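Local coordinates for oxidoreductase (Streptomyces globisporus, PDB 4R82), which reduces FAD with NADH and supplies freely diffusing FADH2 to the halogenase and monooxygenase of C-1027 enediyne antibiotic biosynthesis, at the interface of chains A and B. Sequence-based numbering; all coordinates share one arbitrary frame. Chains: chain A/B, Oxidoreductase.

The interface of chains A and B. Residues chain A 11-15, 26; chain B 131, 155-159.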
# COMPACT_ATOMS: atom_id res chain seq x y z
N PRO A 11 -11.74 -19.50 12.93
CA PRO A 11 -11.06 -19.50 14.22
C PRO A 11 -9.85 -18.58 14.19
O PRO A 11 -8.88 -18.86 13.48
CB PRO A 11 -10.61 -20.95 14.37
CG PRO A 11 -10.38 -21.42 12.97
CD PRO A 11 -11.30 -20.62 12.07
N ALA A 12 -9.91 -17.50 14.96
CA ALA A 12 -8.84 -16.51 15.00
C ALA A 12 -7.47 -17.15 15.24
O ALA A 12 -7.34 -18.10 16.01
CB ALA A 12 -9.13 -15.48 16.08
N GLU A 13 -6.46 -16.62 14.55
CA GLU A 13 -5.08 -17.08 14.70
C GLU A 13 -4.29 -15.95 15.35
O GLU A 13 -4.25 -14.83 14.84
CB GLU A 13 -4.49 -17.42 13.32
CG GLU A 13 -2.98 -17.65 13.30
CD GLU A 13 -2.39 -17.63 11.89
OE1 GLU A 13 -3.15 -17.79 10.91
OE2 GLU A 13 -1.16 -17.46 11.77
N LEU A 14 -3.67 -16.23 16.49
CA LEU A 14 -2.83 -15.22 17.14
C LEU A 14 -1.46 -15.21 16.47
O LEU A 14 -0.82 -16.26 16.32
CB LEU A 14 -2.69 -15.52 18.63
CG LEU A 14 -1.75 -14.60 19.43
CD1 LEU A 14 -2.33 -13.20 19.59
CD2 LEU A 14 -1.44 -15.20 20.79
N VAL A 15 -1.00 -14.03 16.09
CA VAL A 15 0.27 -13.87 15.38
C VAL A 15 1.40 -13.43 16.32
O VAL A 15 1.28 -12.42 17.02
CB VAL A 15 0.12 -12.83 14.24
CG1 VAL A 15 1.47 -12.53 13.59
CG2 VAL A 15 -0.88 -13.34 13.20
N VAL A 26 -0.19 -12.41 8.06
CA VAL A 26 -1.00 -11.23 8.37
C VAL A 26 -0.73 -10.07 7.41
O VAL A 26 -1.65 -9.32 7.07
CB VAL A 26 -0.91 -10.80 9.87
CG1 VAL A 26 0.43 -10.16 10.17
CG2 VAL A 26 -2.05 -9.84 10.22
N ALA B 131 -8.13 -8.83 9.96
CA ALA B 131 -7.04 -8.84 10.92
C ALA B 131 -6.99 -7.56 11.74
O ALA B 131 -7.46 -6.51 11.31
CB ALA B 131 -5.70 -9.06 10.19
N THR B 155 1.54 -7.06 18.40
CA THR B 155 0.78 -8.30 18.33
C THR B 155 -0.23 -8.15 17.21
O THR B 155 -0.48 -7.04 16.73
CB THR B 155 0.05 -8.60 19.67
OG1 THR B 155 -0.59 -9.89 19.61
CG2 THR B 155 -0.99 -7.53 19.97
N ALA B 156 -0.76 -9.27 16.75
CA ALA B 156 -1.76 -9.23 15.70
C ALA B 156 -2.61 -10.48 15.82
O ALA B 156 -2.17 -11.51 16.36
CB ALA B 156 -1.11 -9.15 14.32
N THR B 157 -3.85 -10.39 15.34
CA THR B 157 -4.72 -11.56 15.30
C THR B 157 -5.37 -11.53 13.93
O THR B 157 -5.66 -10.45 13.41
CB THR B 157 -5.78 -11.54 16.42
OG1 THR B 157 -5.13 -11.68 17.70
CG2 THR B 157 -6.77 -12.71 16.27
N ARG B 158 -5.57 -12.70 13.33
CA ARG B 158 -6.16 -12.74 11.99
C ARG B 158 -7.22 -13.83 11.87
O ARG B 158 -7.23 -14.80 12.64
CB ARG B 158 -5.06 -12.93 10.93
CG ARG B 158 -4.27 -14.24 11.10
CD ARG B 158 -3.14 -14.37 10.07
NE ARG B 158 -3.64 -14.33 8.69
CZ ARG B 158 -3.92 -15.41 7.96
NH1 ARG B 158 -3.73 -16.63 8.46
NH2 ARG B 158 -4.39 -15.26 6.73
N TRP B 159 -8.12 -13.66 10.91
CA TRP B 159 -9.19 -14.60 10.65
C TRP B 159 -8.99 -15.13 9.23
O TRP B 159 -9.36 -14.46 8.26
CB TRP B 159 -10.54 -13.89 10.80
CG TRP B 159 -10.92 -13.65 12.23
CD1 TRP B 159 -11.77 -14.41 12.99
CD2 TRP B 159 -10.43 -12.62 13.10
NE1 TRP B 159 -11.84 -13.91 14.27
CE2 TRP B 159 -11.03 -12.81 14.36
CE3 TRP B 159 -9.54 -11.55 12.92
CZ2 TRP B 159 -10.77 -11.96 15.44
CZ3 TRP B 159 -9.29 -10.72 14.00
CH2 TRP B 159 -9.89 -10.93 15.24
O HOH W 1 1.42 -11.86 19.61
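An intermolecular antiparallel beta-addition joins the two subunits of this flavin reductase homodimer: the short N-terminal strand A:13-15 adds to the end of strand B:146-158, and two-fold symmetry repeats the exchange with the chains reversed. Pairing of A:Glu13 with B:Arg158, A:Leu14 with B:Thr157 and A:Val15 with B:Ala156 sets the register. A:Glu13 and B:Arg158 bond reciprocally through their backbones: A:Glu13 N reaches B:Arg158 O at 2.8 Å, nearly along the C=O axis, while B:Arg158 N gives its hydrogen to A:Glu13 O in the carbonyl plane. Farther along, A:Val15 N donates to B:Ala156 O at 2.8 Å from above the carbonyl plane, a less ideal approach.

Both faces of the paired strands are closely packed. On one, the side chains of A:Glu13 and B:Arg158 travel alongside each other in one direction. The glutamate is extended, CG anti to the backbone N (chi1 169°); the arginine has CG wedged between its own backbone N and carbonyl carbon (chi1 61°) and turns at chi3. B:Arg158 NH1 thus forms a salt bridge with A:Glu13 OE1 at 2.8 Å, in the guanidinium plane but from above the carboxylate plane, the two planes being 83° apart. B:Arg158 CD also lies 4.0 Å from A:Val15 CG2, so the aliphatic stem contributes packing. On the opposite face, the A:Ala12 methyl sits over the B:Trp159 indole, CB 3.9 Å from the five-membered ring centroid and offset toward the rim, and also touches the CG2 methyl of B:Thr157. A:Leu14 crosses B:Thr157 obliquely, with A:Leu14 CD1 3.7 Å from B:Thr157 OG1.

Looser contacts lie at either end. Beyond A:Val15, a water links its carbonyl O to the B:Thr155 hydroxyl OG1 (2.8 Å from the water) in place of a direct bond, whereas A:Pro11 is poorly ordered and buries little surface.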